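Local structure of oxidoreductase (Azotobacter vinelandii, 7D5M) at residues 15-20 against 90-95; 115-120 against 136-141; 126-131 against 362-367. The protein binds NAD+ in a Rossmann domain and, as a homologue of inositol dehydrogenase, probably catalyses the NAD-dependent oxidation of a polyol or sugar-like substrate. All coordinates share one frame; numbering follows the deposited sequence.

Contact 1: residues 15-20 against 90-95. With NAD (nicotinamide-adenine-dinucleotide), chain B.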
loop_
_atom_site.group_PDB
_atom_site.type_symbol
_atom_site.label_atom_id
_atom_site.label_comp_id
_atom_site.label_asym_id
_atom_site.label_seq_id
_atom_site.Cartn_x
_atom_site.Cartn_y
_atom_site.Cartn_z
ATOM N N ALA A 15 24.712 -6.401 33.894
ATOM C CA ALA A 15 23.530 -6.677 34.726
ATOM C C ALA A 15 22.330 -5.911 34.175
ATOM O O ALA A 15 22.499 -4.879 33.478
ATOM C CB ALA A 15 23.797 -6.278 36.151
ATOM N N MET A 16 21.146 -6.389 34.527
ATOM C CA MET A 16 19.888 -5.633 34.364
ATOM C C MET A 16 19.314 -5.335 35.743
ATOM O O MET A 16 19.493 -6.153 36.669
ATOM C CB MET A 16 18.879 -6.413 33.525
ATOM C CG MET A 16 19.269 -6.461 32.071
ATOM S SD MET A 16 17.867 -6.978 31.055
ATOM C CE MET A 16 16.869 -5.490 31.091
ATOM N N VAL A 17 18.692 -4.168 35.868
ATOM C CA VAL A 17 17.738 -3.858 36.966
ATOM C C VAL A 17 16.367 -3.723 36.316
ATOM O O VAL A 17 16.229 -2.897 35.393
ATOM C CB VAL A 17 18.137 -2.593 37.744
ATOM C CG1 VAL A 17 17.228 -2.382 38.944
ATOM C CG2 VAL A 17 19.586 -2.644 38.186
ATOM N N GLY A 18 15.425 -4.560 36.749
ATOM C CA GLY A 18 14.120 -4.717 36.089
ATOM C C GLY A 18 14.265 -5.629 34.888
ATOM O O GLY A 18 15.262 -6.364 34.816
ATOM N N GLY A 19 13.315 -5.564 33.962
ATOM C CA GLY A 19 13.283 -6.456 32.792
ATOM C C GLY A 19 12.993 -7.892 33.187
ATOM O O GLY A 19 13.436 -8.797 32.467
ATOM N N GLY A 20 12.241 -8.098 34.267
ATOM C CA GLY A 20 11.971 -9.430 34.824
ATOM C C GLY A 20 10.980 -10.239 33.993
ATOM O O GLY A 20 10.629 -9.832 32.845
ATOM N N VAL A 90 18.983 -0.335 32.822
ATOM C CA VAL A 90 17.893 0.039 33.766
ATOM C C VAL A 90 16.561 -0.042 33.007
ATOM O O VAL A 90 16.315 0.791 32.123
ATOM C CB VAL A 90 18.146 1.434 34.365
ATOM C CG1 VAL A 90 17.035 1.840 35.319
ATOM C CG2 VAL A 90 19.506 1.526 35.038
ATOM N N ALA A 91 15.750 -1.045 33.320
ATOM C CA ALA A 91 14.470 -1.316 32.626
ATOM C C ALA A 91 13.353 -1.392 33.660
ATOM O O ALA A 91 12.415 -2.179 33.471
ATOM C CB ALA A 91 14.579 -2.584 31.824
ATOM N N THR A 92 13.458 -0.588 34.715
ATOM C CA THR A 92 12.427 -0.470 35.770
ATOM C C THR A 92 11.389 0.536 35.297
ATOM O O THR A 92 11.555 1.180 34.268
ATOM C CB THR A 92 13.058 -0.060 37.102
ATOM O OG1 THR A 92 13.794 1.140 36.856
ATOM C CG2 THR A 92 13.957 -1.130 37.682
ATOM N N PRO A 93 10.260 0.686 36.008
ATOM C CA PRO A 93 9.353 1.801 35.728
ATOM C C PRO A 93 10.044 3.163 35.913
ATOM O O PRO A 93 11.024 3.261 36.631
ATOM C CB PRO A 93 8.204 1.580 36.714
ATOM C CG PRO A 93 8.265 0.095 37.031
ATOM C CD PRO A 93 9.746 -0.232 37.033
ATOM N N ASN A 94 9.484 4.185 35.269
ATOM C CA ASN A 94 10.105 5.516 35.041
ATOM C C ASN A 94 10.556 6.144 36.361
ATOM O O ASN A 94 11.635 6.757 36.362
ATOM C CB ASN A 94 9.137 6.473 34.350
ATOM C CG ASN A 94 8.750 6.005 32.969
ATOM O OD1 ASN A 94 9.359 5.087 32.428
ATOM N ND2 ASN A 94 7.725 6.629 32.403
ATOM N N GLY A 95 9.761 5.977 37.427
ATOM C CA GLY A 95 9.964 6.642 38.733
ATOM C C GLY A 95 11.295 6.313 39.386
ATOM O O GLY A 95 11.733 7.094 40.253
HETATM P PA NAD B . 6.864 -3.356 33.006
HETATM O O1A NAD B . 5.976 -2.904 34.124
HETATM O O2A NAD B . 6.333 -4.239 31.921
HETATM O O5B NAD B . 8.171 -4.039 33.642
HETATM C C5B NAD B . 8.785 -3.560 34.878
HETATM C C4B NAD B . 9.781 -4.600 35.331
HETATM O O4B NAD B . 10.679 -4.037 36.323
HETATM C C3B NAD B . 9.171 -5.838 36.001
HETATM O O3B NAD B . 9.962 -6.979 35.706
HETATM C C2B NAD B . 9.233 -5.457 37.484
HETATM O O2B NAD B . 9.183 -6.547 38.375
HETATM C C1B NAD B . 10.606 -4.800 37.510
HETATM N N9A NAD B . 10.836 -3.894 38.625
HETATM C C8A NAD B . 9.989 -2.910 39.063
HETATM N N7A NAD B . 10.488 -2.197 40.042
HETATM C C5A NAD B . 11.750 -2.730 40.251
HETATM C C6A NAD B . 12.779 -2.389 41.151
HETATM N N6A NAD B . 12.700 -1.377 42.018
HETATM N N1A NAD B . 13.923 -3.115 41.090
HETATM C C2A NAD B . 13.992 -4.125 40.209
HETATM N N3A NAD B . 13.096 -4.527 39.306
HETATM C C4A NAD B . 11.980 -3.779 39.380
HETATM O O3 NAD B . 7.497 -2.062 32.271
HETATM P PN NAD B . 8.045 -1.910 30.751
HETATM O O1N NAD B . 6.895 -1.626 29.826
HETATM O O2N NAD B . 8.942 -3.072 30.446
HETATM O O5D NAD B . 8.908 -0.563 30.849
HETATM C C5D NAD B . 10.041 -0.453 31.713
HETATM C C4D NAD B . 10.794 0.768 31.264
HETATM O O4D NAD B . 11.129 0.618 29.860
HETATM C C3D NAD B . 9.995 2.074 31.360
HETATM O O3D NAD B . 10.866 3.138 31.702
HETATM C C2D NAD B . 9.426 2.238 29.946
HETATM O O2D NAD B . 9.149 3.588 29.607
HETATM C C1D NAD B . 10.592 1.702 29.113
HETATM N N1N NAD B . 10.210 1.195 27.759
HETATM C C2N NAD B . 10.901 1.648 26.656
HETATM C C3N NAD B . 10.540 1.237 25.372
HETATM C C7N NAD B . 11.443 1.652 24.231
HETATM O O7N NAD B . 12.567 2.095 24.491
HETATM N N7N NAD B . 10.990 1.487 22.992
HETATM C C4N NAD B . 9.389 0.459 25.210
HETATM C C5N NAD B . 8.692 0.023 26.336
HETATM C C6N NAD B . 9.209 0.280 27.587
HETATM O O HOH W 1 11.165 -4.001 32.171
#
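V17, A91 and T92 bury most of the surface where strands 12-16 and 87-91 of the Rossmann fold end side by side and meet NAD. The strands run parallel. A91 N donates to V17 O over 2.8 Å, in a nearly straight bond (170°). V17 turns CG1 anti to its backbone N, and this methyl packs 3.7 Å from T92 CG2. The same T92 methyl lies 3.7 Å from C4A of the adenine, so the two side chains line the adenine site. T92 OG1 is hydrogen-bonded to T96 OG1. On the sheet face opposite V17 and V90, A91 CB meets M16 CE at 3.8 Å. G18, G19 and G20 form the glycine-rich turn. A side chain on G18 would run into A91 O. Further along, N94 OD1 accepts from O3D of the nicotinamide ribose at 2.6 Å. An alanine at N94 would probably leave the O3D hydroxyl without this acceptor and let the ribose shift. A water lies within hydrogen-bonding distance of A91 O and phosphate oxygen O2N, and takes a weak bond from G19 N. At the end of the turn, G20 N donates to O3B of the adenosine ribose, 2.9 Å away, in a bent bond (133°).

Contact 2: residues 115-120 against 136-141. With NAD (nicotinamide-adenine-dinucleotide), chain B.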
loop_
_atom_site.group_PDB
_atom_site.type_symbol
_atom_site.label_atom_id
_atom_site.label_comp_id
_atom_site.label_asym_id
_atom_site.label_seq_id
_atom_site.Cartn_x
_atom_site.Cartn_y
_atom_site.Cartn_z
ATOM N N LYS A 115 14.141 4.989 28.415
ATOM C CA LYS A 115 13.510 6.327 28.328
ATOM C C LYS A 115 12.270 6.305 29.220
ATOM O O LYS A 115 11.622 5.272 29.336
ATOM C CB LYS A 115 13.209 6.677 26.870
ATOM C CG LYS A 115 12.314 5.682 26.147
ATOM C CD LYS A 115 11.475 6.319 25.067
ATOM C CE LYS A 115 10.062 6.646 25.508
ATOM N NZ LYS A 115 9.342 5.432 25.966
ATOM N N PRO A 116 11.954 7.396 29.955
ATOM C CA PRO A 116 12.775 8.598 29.988
ATOM C C PRO A 116 13.861 8.505 31.063
ATOM O O PRO A 116 13.740 7.735 31.995
ATOM C CB PRO A 116 11.737 9.665 30.347
ATOM C CG PRO A 116 10.842 8.955 31.339
ATOM C CD PRO A 116 10.799 7.514 30.863
ATOM N N LEU A 117 14.906 9.305 30.906
ATOM C CA LEU A 117 15.996 9.437 31.896
ATOM C C LEU A 117 15.392 9.630 33.290
ATOM O O LEU A 117 15.895 9.029 34.254
ATOM C CB LEU A 117 16.840 10.644 31.486
ATOM C CG LEU A 117 18.345 10.520 31.653
ATOM C CD1 LEU A 117 18.873 9.191 31.123
ATOM C CD2 LEU A 117 19.023 11.682 30.947
ATOM N N CYS A 118 14.368 10.481 33.395
ATOM C CA CYS A 118 13.784 10.920 34.687
ATOM C C CYS A 118 12.601 11.862 34.425
ATOM O O CYS A 118 12.301 12.121 33.237
ATOM C CB CYS A 118 14.847 11.604 35.533
ATOM S SG CYS A 118 15.731 12.891 34.618
ATOM N N PHE A 119 11.960 12.341 35.494
ATOM C CA PHE A 119 10.708 13.145 35.447
ATOM C C PHE A 119 11.009 14.617 35.112
ATOM O O PHE A 119 10.212 15.234 34.381
ATOM C CB PHE A 119 9.956 13.112 36.782
ATOM C CG PHE A 119 9.331 11.802 37.194
ATOM C CD1 PHE A 119 9.264 10.724 36.333
ATOM C CD2 PHE A 119 8.759 11.675 38.452
ATOM C CE1 PHE A 119 8.663 9.538 36.729
ATOM C CE2 PHE A 119 8.161 10.485 38.847
ATOM C CZ PHE A 119 8.113 9.422 37.979
ATOM N N THR A 120 12.079 15.203 35.669
ATOM C CA THR A 120 12.299 16.676 35.611
ATOM C C THR A 120 13.625 17.010 34.931
ATOM O O THR A 120 14.579 16.220 35.034
ATOM C CB THR A 120 12.262 17.339 36.993
ATOM O OG1 THR A 120 13.464 17.040 37.702
ATOM C CG2 THR A 120 11.064 16.933 37.825
ATOM N N ARG A 136 31.512 8.167 32.475
ATOM C CA ARG A 136 30.698 6.973 32.155
ATOM C C ARG A 136 29.885 7.266 30.894
ATOM O O ARG A 136 29.476 8.418 30.685
ATOM C CB ARG A 136 29.769 6.592 33.315
ATOM C CG ARG A 136 30.462 6.326 34.646
ATOM C CD ARG A 136 31.416 5.141 34.659
ATOM N NE ARG A 136 32.695 5.418 34.012
ATOM C CZ ARG A 136 33.609 4.508 33.697
ATOM N NH1 ARG A 136 33.420 3.239 34.015
ATOM N NH2 ARG A 136 34.718 4.874 33.075
ATOM N N VAL A 137 29.697 6.234 30.083
ATOM C CA VAL A 137 28.731 6.216 28.949
ATOM C C VAL A 137 27.340 5.991 29.538
ATOM O O VAL A 137 27.198 5.103 30.390
ATOM C CB VAL A 137 29.094 5.113 27.946
ATOM C CG1 VAL A 137 28.043 4.983 26.860
ATOM C CG2 VAL A 137 30.473 5.343 27.348
ATOM N N VAL A 138 26.358 6.783 29.114
ATOM C CA VAL A 138 24.919 6.503 29.381
ATOM C C VAL A 138 24.227 6.375 28.024
ATOM O O VAL A 138 24.011 7.405 27.371
ATOM C CB VAL A 138 24.255 7.576 30.267
ATOM C CG1 VAL A 138 22.767 7.306 30.444
ATOM C CG2 VAL A 138 24.929 7.672 31.629
ATOM N N GLY A 139 23.911 5.150 27.606
ATOM C CA GLY A 139 23.040 4.932 26.438
ATOM C C GLY A 139 21.592 5.139 26.832
ATOM O O GLY A 139 21.256 4.870 28.000
ATOM N N VAL A 140 20.758 5.599 25.900
ATOM C CA VAL A 140 19.290 5.700 26.109
ATOM C C VAL A 140 18.611 4.946 24.962
ATOM O O VAL A 140 19.011 5.131 23.802
ATOM C CB VAL A 140 18.839 7.164 26.233
ATOM C CG1 VAL A 140 17.343 7.280 26.431
ATOM C CG2 VAL A 140 19.574 7.860 27.363
ATOM N N THR A 141 17.634 4.092 25.270
ATOM C CA THR A 141 17.094 3.116 24.280
ATOM C C THR A 141 16.012 3.784 23.427
ATOM O O THR A 141 14.862 3.289 23.395
ATOM C CB THR A 141 16.705 1.795 24.955
ATOM O OG1 THR A 141 16.156 2.054 26.236
ATOM C CG2 THR A 141 17.887 0.876 25.152
HETATM P PA NAD B . 6.864 -3.356 33.006
HETATM O O1A NAD B . 5.976 -2.904 34.124
HETATM O O2A NAD B . 6.333 -4.239 31.921
HETATM O O5B NAD B . 8.171 -4.039 33.642
HETATM C C5B NAD B . 8.785 -3.560 34.878
HETATM C C4B NAD B . 9.781 -4.600 35.331
HETATM O O4B NAD B . 10.679 -4.037 36.323
HETATM C C3B NAD B . 9.171 -5.838 36.001
HETATM O O3B NAD B . 9.962 -6.979 35.706
HETATM C C2B NAD B . 9.233 -5.457 37.484
HETATM O O2B NAD B . 9.183 -6.547 38.375
HETATM C C1B NAD B . 10.606 -4.800 37.510
HETATM N N9A NAD B . 10.836 -3.894 38.625
HETATM C C8A NAD B . 9.989 -2.910 39.063
HETATM N N7A NAD B . 10.488 -2.197 40.042
HETATM C C5A NAD B . 11.750 -2.730 40.251
HETATM C C6A NAD B . 12.779 -2.389 41.151
HETATM N N6A NAD B . 12.700 -1.377 42.018
HETATM N N1A NAD B . 13.923 -3.115 41.090
HETATM C C2A NAD B . 13.992 -4.125 40.209
HETATM N N3A NAD B . 13.096 -4.527 39.306
HETATM C C4A NAD B . 11.980 -3.779 39.380
HETATM O O3 NAD B . 7.497 -2.062 32.271
HETATM P PN NAD B . 8.045 -1.910 30.751
HETATM O O1N NAD B . 6.895 -1.626 29.826
HETATM O O2N NAD B . 8.942 -3.072 30.446
HETATM O O5D NAD B . 8.908 -0.563 30.849
HETATM C C5D NAD B . 10.041 -0.453 31.713
HETATM C C4D NAD B . 10.794 0.768 31.264
HETATM O O4D NAD B . 11.129 0.618 29.860
HETATM C C3D NAD B . 9.995 2.074 31.360
HETATM O O3D NAD B . 10.866 3.138 31.702
HETATM C C2D NAD B . 9.426 2.238 29.946
HETATM O O2D NAD B . 9.149 3.588 29.607
HETATM C C1D NAD B . 10.592 1.702 29.113
HETATM N N1N NAD B . 10.210 1.195 27.759
HETATM C C2N NAD B . 10.901 1.648 26.656
HETATM C C3N NAD B . 10.540 1.237 25.372
HETATM C C7N NAD B . 11.443 1.652 24.231
HETATM O O7N NAD B . 12.567 2.095 24.491
HETATM N N7N NAD B . 10.990 1.487 22.992
HETATM C C4N NAD B . 9.389 0.459 25.210
HETATM C C5N NAD B . 8.692 0.023 26.336
HETATM C C6N NAD B . 9.209 0.280 27.587
#
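L117 and V140 cross at about a right angle, with L117 CD1 4.0 Å from V140 CG2. The same leucine methyl lies 4.4 Å from V138 CG1, so one branch of L117 touches two valines on the same side of the strand. V140 has CG1 anti to its backbone N (chi1 179°). This divides its two methyls between two partners: CG2 goes to L117, and CG1 lies 4.2 Å from K115 CB. K115 touches the strand through the root of its side chain. The chain then bends twice and carries NZ away from the valines, to hydrogen-bond with D205 O. No hydrogen bond joins the two segments, and the leucine and valine contacts are apolar.

The segments belong to a beta-alpha-beta unit of the Rossmann fold. The loop 115-120 leaves strand 110-113 and leads into helix 121-133, and the chain returns as strand 138-140 at the edge of the parallel sheet. T120 is the N-cap of that helix and takes E123 N as its partner. E114, K115 and P116 match the Glu-Lys-Pro motif of this oxidoreductase family, and the peptide bond before P116 is cis. K115 O lies 3.0 Å from O2D of the nicotinamide ribose, which brings the loop backbone up to the cofactor. T141 follows the strand. Its OG1 is hydrogen-bonded to E114 OE1 and lies 4.2 Å from K115 N. L117 also touches L127, I363 and V370, from two helices that cover this valine face.

Contact 3: residues 126-131 against 362-367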
loop_
_atom_site.group_PDB
_atom_site.type_symbol
_atom_site.label_atom_id
_atom_site.label_comp_id
_atom_site.label_asym_id
_atom_site.label_seq_id
_atom_site.Cartn_x
_atom_site.Cartn_y
_atom_site.Cartn_z
ATOM N N THR A 126 21.352 17.076 36.523
ATOM C CA THR A 126 22.152 16.472 37.620
ATOM C C THR A 126 22.742 15.135 37.158
ATOM O O THR A 126 23.949 14.909 37.360
ATOM C CB THR A 126 21.306 16.276 38.882
ATOM O OG1 THR A 126 20.854 17.585 39.217
ATOM C CG2 THR A 126 22.083 15.633 40.007
ATOM N N LEU A 127 21.916 14.264 36.581
ATOM C CA LEU A 127 22.380 12.947 36.080
ATOM C C LEU A 127 23.507 13.158 35.075
ATOM O O LEU A 127 24.510 12.424 35.135
ATOM C CB LEU A 127 21.232 12.217 35.384
ATOM C CG LEU A 127 20.405 11.268 36.238
ATOM C CD1 LEU A 127 19.587 10.376 35.321
ATOM C CD2 LEU A 127 21.270 10.426 37.171
ATOM N N ARG A 128 23.316 14.102 34.152
ATOM C CA ARG A 128 24.311 14.332 33.082
ATOM C C ARG A 128 25.622 14.780 33.733
ATOM O O ARG A 128 26.691 14.270 33.348
ATOM C CB ARG A 128 23.826 15.338 32.040
ATOM C CG ARG A 128 24.932 15.703 31.061
ATOM C CD ARG A 128 24.476 16.360 29.788
ATOM N NE ARG A 128 23.706 17.557 30.024
ATOM C CZ ARG A 128 23.087 18.248 29.073
ATOM N NH1 ARG A 128 23.146 17.861 27.809
ATOM N NH2 ARG A 128 22.416 19.338 29.394
ATOM N N GLU A 129 25.570 15.710 34.689
ATOM C CA GLU A 129 26.821 16.187 35.344
ATOM C C GLU A 129 27.521 15.015 36.034
ATOM O O GLU A 129 28.764 14.938 35.946
ATOM C CB GLU A 129 26.539 17.339 36.305
ATOM C CG GLU A 129 26.199 18.614 35.564
ATOM C CD GLU A 129 26.598 19.889 36.275
ATOM O OE1 GLU A 129 26.685 19.864 37.522
ATOM O OE2 GLU A 129 26.811 20.901 35.578
ATOM N N ILE A 130 26.769 14.114 36.662
ATOM C CA ILE A 130 27.362 12.966 37.401
ATOM C C ILE A 130 27.959 11.970 36.394
ATOM O O ILE A 130 29.066 11.476 36.643
ATOM C CB ILE A 130 26.335 12.329 38.358
ATOM C CG1 ILE A 130 25.926 13.312 39.464
ATOM C CG2 ILE A 130 26.891 11.035 38.938
ATOM C CD1 ILE A 130 24.820 12.817 40.376
ATOM N N ALA A 131 27.281 11.700 35.274
ATOM C CA ALA A 131 27.819 10.822 34.207
ATOM C C ALA A 131 29.146 11.387 33.683
ATOM O O ALA A 131 30.104 10.623 33.516
ATOM C CB ALA A 131 26.812 10.657 33.096
ATOM N N ASP A 362 22.488 9.040 23.624
ATOM C CA ASP A 362 23.379 9.144 24.803
ATOM C C ASP A 362 22.714 10.002 25.880
ATOM O O ASP A 362 21.517 10.315 25.782
ATOM C CB ASP A 362 24.739 9.697 24.374
ATOM C CG ASP A 362 24.690 11.079 23.749
ATOM O OD1 ASP A 362 23.605 11.711 23.759
ATOM O OD2 ASP A 362 25.734 11.507 23.222
ATOM N N ILE A 363 23.491 10.370 26.890
ATOM C CA ILE A 363 23.010 11.179 28.038
ATOM C C ILE A 363 22.357 12.461 27.502
ATOM O O ILE A 363 21.315 12.872 28.037
ATOM C CB ILE A 363 24.172 11.456 29.017
ATOM C CG1 ILE A 363 23.674 12.112 30.306
ATOM C CG2 ILE A 363 25.270 12.279 28.358
ATOM C CD1 ILE A 363 22.730 11.249 31.122
ATOM N N HIS A 364 22.948 13.081 26.481
ATOM C CA HIS A 364 22.489 14.381 25.921
ATOM C C HIS A 364 21.115 14.197 25.268
ATOM O O HIS A 364 20.250 15.057 25.458
ATOM C CB HIS A 364 23.521 14.950 24.941
ATOM C CG HIS A 364 24.882 15.077 25.532
ATOM N ND1 HIS A 364 25.167 15.999 26.509
ATOM C CD2 HIS A 364 26.029 14.402 25.291
ATOM C CE1 HIS A 364 26.440 15.892 26.844
ATOM N NE2 HIS A 364 26.986 14.914 26.120
ATOM N N ALA A 365 20.906 13.096 24.548
ATOM C CA ALA A 365 19.590 12.782 23.942
ATOM C C ALA A 365 18.556 12.614 25.060
ATOM O O ALA A 365 17.423 13.126 24.917
ATOM C CB ALA A 365 19.686 11.544 23.096
ATOM N N GLY A 366 18.928 11.908 26.132
ATOM C CA GLY A 366 18.056 11.681 27.293
ATOM C C GLY A 366 17.628 13.001 27.912
ATOM O O GLY A 366 16.421 13.168 28.183
ATOM N N VAL A 367 18.566 13.935 28.093
ATOM C CA VAL A 367 18.255 15.276 28.671
ATOM C C VAL A 367 17.240 15.996 27.775
ATOM O O VAL A 367 16.268 16.552 28.320
ATOM C CB VAL A 367 19.521 16.124 28.892
ATOM C CG1 VAL A 367 19.176 17.555 29.275
ATOM C CG2 VAL A 367 20.424 15.490 29.936
#
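L127 points towards the helix that starts at I363, and its carbonyl carbon C lies 4.5 Å from I363 CD1. Its side chain continues to L117 and to F98 of helix 97-106.

R128 comes next and has the largest share of the buried surface. Its CA is 3.6 Å from I363 CG1, and CB and CG rest on the same isoleucine carbon. CG is anti to the backbone N and the chain stays extended as far as CD, which lies 3.4 Å from H364 ND1. The bend at chi3 then turns the guanidinium toward the ring edge. NH1 donates to H364 ND1 over 3.0 Å, with an N-H...acceptor angle of 153°. The donor sits almost in the imidazole plane, while the guanidinium and ring planes are 48° apart. ND1 therefore acts as an acceptor, and a neutral ring would probably carry its proton on NE2. V367 CG2 lies over the centre of the guanidinium, 3.8 Å above its plane. NH2 forms a salt bridge with E125, the strongest polar partner of R128, so the two terminal nitrogens are held by different residues.

These are two antiparallel helices, with segment axes 10.0 Å apart at closest approach and 172° between their directions. Helix 121-133 belongs to the Rossmann part of the chain. Helix 363-381 comes from the C-terminal family region and packs back against it. D362 is the N-cap of the latter, and its OD1 accepts from A365 N. I363 CG2 covers one face of the H364 ring, so the imidazole is packed from its own helix as well as bonded at its edge.

A131 ends the segment. Its CB lies 4.4 Å from I363 CG1, and it also touches V138 and L105.

In the fold
Contacts 1 and 2 both reach the five-stranded parallel sheet of the Rossmann domain, with centres about 12 Å apart. Contact 1 joins two neighbouring strand ends, contact 2 lies by edge strand 138-140, and both touch NAD. N94 and G95 pack on P116 and F119 between them. Contact 3 is about 7 Å from contact 2 and about 18 Å from contact 1, centre to centre. Helix 121-133 leads into strand 138-140, and L117 and V140 touch residues of 362-367. Contact 1 closes before the others open along the chain, while contacts 2 and 3 interleave. The C-terminal helix 363-381 is thus tied to the sheet that holds the cofactor.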